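Local coordinates for putative 2OG-Fe(II) oxygenase family protein (Caulobacter crescentus CB15, PDB 3OOX) that probably acts as an iron(II)-dependent oxygenase that converts 2-oxoglutarate to ethene and, in a second reaction, oxidises L-arginine, at residues A36-Y41 with L227-G232; I231-E236 with L243-H248; K96-M101 with R172-P177. All coordinates share one frame; numbering follows the deposited sequence. Where two conformers were deposited one is given.

Contact 1. Residues A36-Y41 with L227-G232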
loop_
_atom_site.group_PDB
_atom_site.type_symbol
_atom_site.label_atom_id
_atom_site.label_comp_id
_atom_site.label_asym_id
_atom_site.label_seq_id
_atom_site.Cartn_x
_atom_site.Cartn_y
_atom_site.Cartn_z
ATOM N N ALA A 36 6.180 -4.332 8.874
ATOM C CA ALA A 36 5.917 -4.137 10.297
ATOM C C ALA A 36 4.423 -4.197 10.525
ATOM O O ALA A 36 3.632 -3.952 9.610
ATOM C CB ALA A 36 6.478 -2.807 10.766
ATOM N N VAL A 37 4.040 -4.517 11.759
ATOM C CA VAL A 37 2.647 -4.559 12.152
ATOM C C VAL A 37 2.466 -3.534 13.249
ATOM O O VAL A 37 3.192 -3.580 14.255
ATOM C CB VAL A 37 2.214 -5.954 12.669
ATOM C CG1 VAL A 37 0.730 -5.933 13.113
ATOM C CG2 VAL A 37 2.478 -7.031 11.573
ATOM N N LEU A 38 1.508 -2.639 13.041
ATOM C CA LEU A 38 1.230 -1.501 13.930
ATOM C C LEU A 38 -0.147 -1.691 14.560
ATOM O O LEU A 38 -1.157 -1.742 13.869
ATOM C CB LEU A 38 1.276 -0.192 13.143
ATOM C CG LEU A 38 1.034 1.084 13.940
ATOM C CD1 LEU A 38 2.241 1.317 14.782
ATOM C CD2 LEU A 38 0.847 2.260 12.999
ATOM N N SER A 39 -0.180 -1.819 15.891
ATOM C CA SER A 39 -1.432 -1.990 16.633
ATOM C C SER A 39 -1.837 -0.668 17.301
ATOM O O SER A 39 -1.062 0.298 17.298
ATOM C CB SER A 39 -1.240 -3.079 17.670
ATOM O OG SER A 39 -0.216 -2.723 18.577
ATOM N N ASP A 40 -3.071 -0.615 17.797
ATOM C CA ASP A 40 -3.571 0.514 18.593
ATOM C C ASP A 40 -3.501 1.846 17.827
ATOM O O ASP A 40 -3.090 2.866 18.386
ATOM C CB ASP A 40 -2.810 0.634 19.919
ATOM C CG ASP A 40 -2.883 -0.605 20.768
ATOM O OD1 ASP A 40 -3.941 -1.285 20.766
ATOM O OD2 ASP A 40 -1.874 -0.892 21.453
ATOM N N TYR A 41 -3.926 1.843 16.567
ATOM C CA TYR A 41 -3.920 3.090 15.770
ATOM C C TYR A 41 -4.999 4.012 16.304
ATOM O O TYR A 41 -5.925 3.573 17.003
ATOM C CB TYR A 41 -4.074 2.847 14.263
ATOM C CG TYR A 41 -5.249 1.984 13.790
ATOM C CD1 TYR A 41 -6.573 2.348 14.038
ATOM C CD2 TYR A 41 -5.021 0.818 13.057
ATOM C CE1 TYR A 41 -7.641 1.571 13.569
ATOM C CE2 TYR A 41 -6.077 0.040 12.584
ATOM C CZ TYR A 41 -7.384 0.420 12.839
ATOM O OH TYR A 41 -8.431 -0.359 12.365
ATOM N N LEU A 227 -2.572 -2.042 11.358
ATOM C CA LEU A 227 -2.078 -1.757 10.025
ATOM C C LEU A 227 -0.849 -2.617 9.779
ATOM O O LEU A 227 0.066 -2.661 10.598
ATOM C CB LEU A 227 -1.679 -0.276 9.889
ATOM C CG LEU A 227 -2.828 0.713 9.718
ATOM C CD1 LEU A 227 -2.387 2.117 10.139
ATOM C CD2 LEU A 227 -3.334 0.740 8.271
ATOM N N VAL A 228 -0.840 -3.310 8.643
ATOM C CA VAL A 228 0.357 -4.010 8.199
ATOM C C VAL A 228 1.032 -3.059 7.197
ATOM O O VAL A 228 0.407 -2.575 6.270
ATOM C CB VAL A 228 0.040 -5.331 7.494
ATOM C CG1 VAL A 228 1.341 -5.954 6.948
ATOM C CG2 VAL A 228 -0.673 -6.302 8.457
ATOM N N ILE A 229 2.296 -2.760 7.429
ATOM C CA ILE A 229 2.997 -1.768 6.630
ATOM C C ILE A 229 4.216 -2.398 5.986
ATOM O O ILE A 229 4.925 -3.153 6.638
ATOM C CB ILE A 229 3.440 -0.586 7.482
ATOM C CG1 ILE A 229 2.225 -0.016 8.236
ATOM C CG2 ILE A 229 4.105 0.507 6.583
ATOM C CD1 ILE A 229 2.553 0.669 9.528
ATOM N N ASN A 230 4.449 -2.099 4.715
ATOM C CA ASN A 230 5.671 -2.599 4.017
ATOM C C ASN A 230 6.419 -1.514 3.277
ATOM O O ASN A 230 5.831 -0.535 2.775
ATOM C CB ASN A 230 5.387 -3.785 3.073
ATOM C CG ASN A 230 4.467 -3.443 1.930
ATOM O OD1 ASN A 230 3.270 -3.230 2.143
ATOM N ND2 ASN A 230 5.012 -3.381 0.694
ATOM N N ILE A 231 7.732 -1.717 3.210
ATOM C CA ILE A 231 8.652 -0.886 2.454
ATOM C C ILE A 231 8.444 -1.152 0.956
ATOM O O ILE A 231 8.310 -2.317 0.559
ATOM C CB ILE A 231 10.117 -1.265 2.797
ATOM C CG1 ILE A 231 10.348 -1.165 4.320
ATOM C CG2 ILE A 231 11.137 -0.426 1.948
ATOM C CD1 ILE A 231 10.197 0.234 4.900
ATOM N N GLY A 232 8.449 -0.101 0.123
ATOM C CA GLY A 232 8.391 -0.251 -1.318
ATOM C C GLY A 232 9.713 0.114 -1.968
ATOM O O GLY A 232 10.634 0.646 -1.307
#

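Contact 2. Residues I231-E236 with L243-H248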
loop_
_atom_site.group_PDB
_atom_site.type_symbol
_atom_site.label_atom_id
_atom_site.label_comp_id
_atom_site.label_asym_id
_atom_site.label_seq_id
_atom_site.Cartn_x
_atom_site.Cartn_y
_atom_site.Cartn_z
ATOM N N ILE A 231 7.732 -1.717 3.210
ATOM C CA ILE A 231 8.652 -0.886 2.454
ATOM C C ILE A 231 8.444 -1.152 0.956
ATOM O O ILE A 231 8.310 -2.317 0.559
ATOM C CB ILE A 231 10.117 -1.265 2.797
ATOM C CG1 ILE A 231 10.348 -1.165 4.320
ATOM C CG2 ILE A 231 11.137 -0.426 1.948
ATOM C CD1 ILE A 231 10.197 0.234 4.900
ATOM N N GLY A 232 8.449 -0.101 0.123
ATOM C CA GLY A 232 8.391 -0.251 -1.318
ATOM C C GLY A 232 9.713 0.114 -1.968
ATOM O O GLY A 232 10.634 0.646 -1.307
ATOM N N ASP A 233 9.784 -0.100 -3.276
ATOM C CA ASP A 233 11.039 0.015 -3.969
ATOM C C ASP A 233 11.623 1.437 -3.900
ATOM O O ASP A 233 12.857 1.549 -3.920
ATOM C CB ASP A 233 10.887 -0.355 -5.441
ATOM C CG ASP A 233 10.633 -1.828 -5.665
ATOM O OD1 ASP A 233 10.771 -2.649 -4.723
ATOM O OD2 ASP A 233 10.286 -2.164 -6.808
HETATM N N MSE A 234 10.806 2.489 -3.877
HETATM C CA MSE A 234 11.350 3.857 -3.815
HETATM C C MSE A 234 12.165 4.051 -2.546
HETATM O O MSE A 234 13.249 4.652 -2.578
HETATM C CB MSE A 234 10.235 4.913 -3.863
HETATM C CG MSE A 234 9.589 5.105 -5.201
HETATM SE SE MSE A 234 8.031 6.280 -5.098
HETATM C CE MSE A 234 7.519 6.289 -6.946
ATOM N N LEU A 235 11.659 3.555 -1.412
ATOM C CA LEU A 235 12.340 3.742 -0.145
ATOM C C LEU A 235 13.523 2.792 -0.054
ATOM O O LEU A 235 14.588 3.147 0.489
ATOM C CB LEU A 235 11.349 3.538 0.995
ATOM C CG LEU A 235 11.842 3.696 2.422
ATOM C CD1 LEU A 235 12.585 5.024 2.636
ATOM C CD2 LEU A 235 10.672 3.602 3.423
ATOM N N GLU A 236 13.376 1.571 -0.582
ATOM C CA GLU A 236 14.508 0.644 -0.676
ATOM C C GLU A 236 15.663 1.324 -1.413
ATOM O O GLU A 236 16.823 1.283 -0.933
ATOM C CB GLU A 236 14.103 -0.666 -1.379
ATOM C CG GLU A 236 15.251 -1.657 -1.566
ATOM C CD GLU A 236 14.818 -2.874 -2.349
ATOM O OE1 GLU A 236 14.476 -2.706 -3.531
ATOM O OE2 GLU A 236 14.803 -3.964 -1.756
ATOM N N LEU A 243 16.821 -0.813 3.961
ATOM C CA LEU A 243 15.457 -1.267 4.204
ATOM C C LEU A 243 14.947 -1.973 2.942
ATOM O O LEU A 243 14.821 -1.346 1.894
ATOM C CB LEU A 243 14.536 -0.107 4.571
ATOM C CG LEU A 243 14.949 0.722 5.798
ATOM C CD1 LEU A 243 13.939 1.807 6.125
ATOM C CD2 LEU A 243 15.152 -0.155 7.051
ATOM N N PRO A 244 14.640 -3.277 3.042
ATOM C CA PRO A 244 14.323 -4.057 1.834
ATOM C C PRO A 244 12.842 -3.961 1.461
ATOM O O PRO A 244 11.991 -3.917 2.349
ATOM C CB PRO A 244 14.646 -5.479 2.252
ATOM C CG PRO A 244 14.336 -5.486 3.767
ATOM C CD PRO A 244 14.765 -4.141 4.245
ATOM N N SER A 245 12.573 -3.892 0.152
ATOM C CA SER A 245 11.236 -4.027 -0.405
ATOM C C SER A 245 11.058 -5.504 -0.713
ATOM O O SER A 245 11.725 -6.059 -1.592
ATOM C CB SER A 245 11.097 -3.210 -1.658
ATOM O OG SER A 245 9.827 -3.405 -2.208
ATOM N N THR A 246 10.214 -6.166 0.058
ATOM C CA THR A 246 10.149 -7.616 0.006
ATOM C C THR A 246 8.919 -8.139 -0.747
ATOM O O THR A 246 7.908 -7.439 -0.943
ATOM C CB THR A 246 10.258 -8.184 1.432
ATOM O OG1 THR A 246 9.214 -7.654 2.234
ATOM C CG2 THR A 246 11.595 -7.758 2.016
ATOM N N VAL A 247 9.034 -9.393 -1.164
ATOM C CA VAL A 247 8.033 -10.078 -1.951
ATOM C C VAL A 247 6.992 -10.660 -1.015
ATOM O O VAL A 247 7.321 -11.237 0.045
ATOM C CB VAL A 247 8.704 -11.185 -2.793
ATOM C CG1 VAL A 247 7.654 -12.079 -3.450
ATOM C CG2 VAL A 247 9.617 -10.542 -3.838
ATOM N N HIS A 248 5.732 -10.447 -1.371
ATOM C CA HIS A 248 4.631 -10.959 -0.584
ATOM C C HIS A 248 3.498 -11.485 -1.454
ATOM O O HIS A 248 3.441 -11.231 -2.650
ATOM C CB HIS A 248 4.135 -9.868 0.385
ATOM C CG HIS A 248 3.849 -8.544 -0.240
ATOM N ND1 HIS A 248 4.839 -7.633 -0.567
ATOM C CD2 HIS A 248 2.677 -7.934 -0.518
ATOM C CE1 HIS A 248 4.281 -6.542 -1.061
ATOM N NE2 HIS A 248 2.973 -6.683 -1.014
HETATM O O HOH W 1 8.424 -4.713 1.678
#

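Contact 3. Residues K96-M101 with R172-P177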
loop_
_atom_site.group_PDB
_atom_site.type_symbol
_atom_site.label_atom_id
_atom_site.label_comp_id
_atom_site.label_asym_id
_atom_site.label_seq_id
_atom_site.Cartn_x
_atom_site.Cartn_y
_atom_site.Cartn_z
ATOM N N LYS A 96 -11.413 -10.367 -9.452
ATOM C CA LYS A 96 -11.302 -9.274 -8.515
ATOM C C LYS A 96 -11.564 -7.982 -9.290
ATOM O O LYS A 96 -11.274 -7.890 -10.497
ATOM C CB LYS A 96 -9.939 -9.303 -7.859
ATOM C CG LYS A 96 -8.789 -9.052 -8.828
ATOM C CD LYS A 96 -7.492 -9.684 -8.395
ATOM C CE LYS A 96 -6.403 -9.533 -9.466
ATOM N NZ LYS A 96 -6.463 -10.548 -10.550
ATOM N N GLU A 97 -12.132 -7.004 -8.601
ATOM C CA GLU A 97 -12.452 -5.728 -9.201
ATOM C C GLU A 97 -11.885 -4.626 -8.316
ATOM O O GLU A 97 -11.719 -4.810 -7.110
ATOM C CB GLU A 97 -13.964 -5.573 -9.413
ATOM C CG GLU A 97 -14.810 -5.748 -8.151
ATOM C CD GLU A 97 -16.294 -5.659 -8.401
ATOM O OE1 GLU A 97 -16.698 -5.080 -9.434
ATOM O OE2 GLU A 97 -17.041 -6.163 -7.532
ATOM N N PHE A 98 -11.547 -3.487 -8.913
ATOM C CA PHE A 98 -10.800 -2.421 -8.257
ATOM C C PHE A 98 -11.483 -1.063 -8.412
ATOM O O PHE A 98 -12.096 -0.801 -9.438
ATOM C CB PHE A 98 -9.430 -2.204 -8.933
ATOM C CG PHE A 98 -8.486 -3.416 -8.906
ATOM C CD1 PHE A 98 -8.634 -4.467 -9.800
ATOM C CD2 PHE A 98 -7.388 -3.423 -8.078
ATOM C CE1 PHE A 98 -7.756 -5.512 -9.806
ATOM C CE2 PHE A 98 -6.479 -4.480 -8.073
ATOM C CZ PHE A 98 -6.677 -5.527 -8.917
ATOM N N TRP A 99 -11.232 -0.198 -7.437
ATOM C CA TRP A 99 -11.421 1.244 -7.574
ATOM C C TRP A 99 -10.120 1.910 -7.133
ATOM O O TRP A 99 -9.590 1.572 -6.078
ATOM C CB TRP A 99 -12.559 1.758 -6.676
ATOM C CG TRP A 99 -12.777 3.230 -6.881
ATOM C CD1 TRP A 99 -12.128 4.261 -6.251
ATOM C CD2 TRP A 99 -13.687 3.829 -7.809
ATOM N NE1 TRP A 99 -12.582 5.471 -6.728
ATOM C CE2 TRP A 99 -13.535 5.228 -7.690
ATOM C CE3 TRP A 99 -14.638 3.327 -8.711
ATOM C CZ2 TRP A 99 -14.301 6.126 -8.459
ATOM C CZ3 TRP A 99 -15.396 4.233 -9.487
ATOM C CH2 TRP A 99 -15.220 5.610 -9.340
ATOM N N HIS A 100 -9.611 2.835 -7.918
ATOM C CA HIS A 100 -8.441 3.593 -7.521
ATOM C C HIS A 100 -8.725 5.082 -7.379
ATOM O O HIS A 100 -9.287 5.701 -8.286
ATOM C CB HIS A 100 -7.331 3.408 -8.541
ATOM C CG HIS A 100 -6.720 2.050 -8.487
ATOM N ND1 HIS A 100 -6.587 1.248 -9.597
ATOM C CD2 HIS A 100 -6.223 1.342 -7.442
ATOM C CE1 HIS A 100 -6.016 0.105 -9.238
ATOM N NE2 HIS A 100 -5.789 0.134 -7.933
HETATM N N MSE A 101 -8.315 5.608 -6.235
HETATM C CA MSE A 101 -8.365 7.031 -5.959
HETATM C C MSE A 101 -6.946 7.533 -5.830
HETATM O O MSE A 101 -6.186 7.025 -5.011
HETATM C CB MSE A 101 -9.128 7.311 -4.658
HETATM C CG MSE A 101 -9.190 8.820 -4.316
HETATM SE SE MSE A 101 -9.783 9.119 -2.508
HETATM C CE MSE A 101 -9.058 10.948 -2.358
ATOM N N ARG A 172 -6.471 2.102 -2.981
ATOM C CA ARG A 172 -7.093 1.086 -3.795
ATOM C C ARG A 172 -8.191 0.442 -2.956
ATOM O O ARG A 172 -7.980 0.062 -1.812
ATOM C CB ARG A 172 -6.071 0.007 -4.143
ATOM C CG ARG A 172 -6.665 -1.259 -4.831
ATOM C CD ARG A 172 -5.560 -2.273 -5.111
ATOM N NE ARG A 172 -4.698 -1.845 -6.198
ATOM C CZ ARG A 172 -3.558 -2.446 -6.520
ATOM N NH1 ARG A 172 -3.132 -3.507 -5.835
ATOM N NH2 ARG A 172 -2.854 -1.968 -7.520
ATOM N N LEU A 173 -9.359 0.301 -3.570
ATOM C CA LEU A 173 -10.461 -0.486 -3.016
ATOM C C LEU A 173 -10.543 -1.755 -3.878
ATOM O O LEU A 173 -10.625 -1.682 -5.104
ATOM C CB LEU A 173 -11.773 0.298 -3.079
ATOM C CG LEU A 173 -11.711 1.766 -2.644
ATOM C CD1 LEU A 173 -13.092 2.438 -2.886
ATOM C CD2 LEU A 173 -11.268 1.919 -1.179
ATOM N N LEU A 174 -10.481 -2.923 -3.239
ATOM C CA LEU A 174 -10.371 -4.209 -3.929
ATOM C C LEU A 174 -11.450 -5.150 -3.401
ATOM O O LEU A 174 -11.628 -5.262 -2.194
ATOM C CB LEU A 174 -8.986 -4.822 -3.675
ATOM C CG LEU A 174 -8.565 -6.175 -4.226
ATOM C CD1 LEU A 174 -8.725 -6.223 -5.729
ATOM C CD2 LEU A 174 -7.113 -6.477 -3.773
ATOM N N HIS A 175 -12.153 -5.829 -4.307
ATOM C CA HIS A 175 -13.173 -6.788 -3.952
ATOM C C HIS A 175 -12.962 -8.089 -4.690
ATOM O O HIS A 175 -12.887 -8.093 -5.941
ATOM C CB HIS A 175 -14.549 -6.223 -4.318
ATOM C CG HIS A 175 -15.686 -7.203 -4.222
ATOM N ND1 HIS A 175 -16.630 -7.319 -5.216
ATOM C CD2 HIS A 175 -16.061 -8.077 -3.249
ATOM C CE1 HIS A 175 -17.525 -8.232 -4.869
ATOM N NE2 HIS A 175 -17.191 -8.720 -3.690
ATOM N N TYR A 176 -12.888 -9.182 -3.919
ATOM C CA TYR A 176 -12.949 -10.540 -4.442
ATOM C C TYR A 176 -14.327 -11.137 -4.138
ATOM O O TYR A 176 -14.616 -11.405 -2.962
ATOM C CB TYR A 176 -11.908 -11.436 -3.768
ATOM C CG TYR A 176 -10.489 -11.224 -4.213
ATOM C CD1 TYR A 176 -9.688 -10.287 -3.595
ATOM C CD2 TYR A 176 -9.944 -12.005 -5.244
ATOM C CE1 TYR A 176 -8.347 -10.100 -4.005
ATOM C CE2 TYR A 176 -8.639 -11.831 -5.658
ATOM C CZ TYR A 176 -7.843 -10.890 -5.024
ATOM O OH TYR A 176 -6.545 -10.724 -5.463
ATOM N N PRO A 177 -15.176 -11.308 -5.175
ATOM C CA PRO A 177 -16.464 -11.959 -4.934
ATOM C C PRO A 177 -16.272 -13.409 -4.574
ATOM O O PRO A 177 -15.286 -14.024 -4.987
ATOM C CB PRO A 177 -17.186 -11.831 -6.271
ATOM C CG PRO A 177 -16.110 -11.683 -7.272
ATOM C CD PRO A 177 -15.037 -10.884 -6.580
#

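Contact 1. Residues A36-Y41 with L227-G232
Ala36 and Ile229 exchange two backbone hydrogen bonds, Ala36 N to Ile229 O and Ile229 N to Ala36 O, each 2.8 Å long. Leu38 and Leu227 form a second hydrogen-bonded pair, with Leu38 N to Leu227 O at 2.8 Å and Leu227 N to Leu38 O at 2.9 Å. Between them Val37 faces Val228 as a non-hydrogen-bonded pair. Here the CA-H groups of Val228 and Val37 point at Ala36 O and Leu227 O.

Strands 36-39 and 227-231 are antiparallel neighbours in the large sheet, where the N-terminal strand extends the double-stranded beta-helix typical of 2-oxoglutarate oxygenases. Strand 10-11 bonds to the far edge of 36-39, and strand 197-201 to the far edge of 227-231.

The apolar contacts lie mainly on the face of Ala36, Leu38, Leu227 and Ile229. Ile229 CG1 is anti to its carbonyl carbon (chi1 -54°), and its CD1 lies 3.9 Å from Leu38 CB. The tips of Leu38 and Leu227 meet at 4.3 Å, CD2 to CD1. Past the strand end, the Tyr41 side chain crosses Leu227 at about a right angle, with CD2 4.0 Å from Leu227 CG. Its hydroxyl bonds to Gln45. Helices 19-33 and 127-152 cover this face. On the other face Val37 CG2 and Val228 CG2 touch loosely at 4.5 Å, and Ile7, Pro9 and Pro222 pack on Val37.

Contact 2. Residues I231-E236 with L243-H248
Ser245 OG donates to Asp233 OD1 at 2.8 Å. It reaches that oxygen on its anti side, 31° out of the carboxylate plane. The serine OG is anti to its own backbone N (chi1 177°), which turns it towards the start of helix 233-238. Asp233 OD2 forms a salt bridge with Arg305 of helix 298-309, so the two carboxylate oxygens serve different partners.

A second carboxylate takes the backbone of the same serine. Ser245 N donates to Glu236 OE2 at 2.9 Å, in a nearly straight bond that arrives from above the carboxylate plane. The Glu236 chain is extended and lies along the loop, with CB and CG both close to Leu243 O. Replacing Glu236 by an alanine would probably leave Ser245 N without its acceptor and open a gap beside Pro244. Leu243 O itself is buried without a hydrogen-bond partner; its closest contact across the interface is Glu236 CA, 3.3 Å from Leu243 O, a CA-H...O contact.

Just before the helix start, Ile231 presses on the loop backbone. Its CB sits 3.3 Å from Pro244 O, and its CD1 meets Leu243 CD1 at 4.2 Å. One water bridges the two segments: it lies 2.6 Å from Ile231 O, to which it probably donates, and accepts from Thr246 N at 2.8 Å. Gly232 is the N-cap residue, and its O accepts from Glu236 N.

Further on, His248 ND1 donates to Thr246 O, which lies in the ring plane, and this sets the rotation of the ring. His191, Asp193 and His248 match the family's His-X-Asp...His iron motif. The acidic groups at the helix start thus hold the loop leading to the motif's last histidine, and the helix end would probably stabilise the negative charge of Asp233.

Contact 3. Residues K96-M101 with R172-P177
Glu97 and His175 form the tight part of the contact. His175 ND1 donates to Glu97 OE2 at 2.6 Å, using the anti lone pair of that oxygen. OE2 lies in the ring plane. Glu97 CG stands between its backbone N and carbonyl carbon (chi1 56°), and from there the extended chain runs beside the imidazole. Glu97 OE1 is held separately by Lys66 and Tyr79, so both ends of the carboxylate are fixed. Two backbone bonds, Glu97 N to His175 O and His175 N to Glu97 O, join the same residues.

Trp99 and Leu173 lie on this same buried face. Leu173 CD1 touches Trp99 CB at 3.9 Å, and helices 45-59 and 127-152 close over Leu173 from beyond.

The opposite face is nearer solvent: Phe98, Arg172 and Leu174 are partly exposed, though His100 is buried. There Leu174 CD1 sits over the Phe98 ring, 3.8 Å from its centroid. At the ring's edge comes Arg172, whose guanidinium stands nearly upright to the ring, the planes 83° apart. Arg172 is bent at chi3 (-72°), which brings NE to His100. Arg172 NE donates to His100 NE2 at 2.8 Å, close to both the imidazole and guanidinium planes. His100 ND1 bonds to Gly75 O, so the ring is tied at both nitrogens. Near the end of the strand pair, Lys96 CB lies over the partly exposed Tyr176 ring, 3.8 Å from its centroid, while Lys96 NZ turns to Asp94.

Strands 97-101 and 170-176 are antiparallel neighbours in the large sheet, 97-101 adding to the double-stranded beta-helix core. Strand 262-269 follows beyond 170-176. Its Arg262, in cation-pi contact with Tyr176, begins an Arg-X-Ser sequence with Ser264, which in relatives binds 2-oxoglutarate.

From the N terminus, strand 35-39, already beside strand 10-11, gains its second neighbour only at residue 227, so contact 1 closes the longest loop of the three. Contact 3 is nested inside that loop, pairing 96-101 with 172-177. Contact 2 begins where contact 1 ends: the two share Ile231 and Gly232, and contact 2 then closes a short helix-and-loop excursion through helix 233-238. Contact 3 closes before contact 2 opens. Contacts 1 and 3 pair strands of the same large sheet, their centres about 21 Å apart on opposite sides of the chain's centre. Both join the N-terminal region to the oxygenase core. Contact 2 stays within that core and leads into strand 248-250 of the four-stranded sheet.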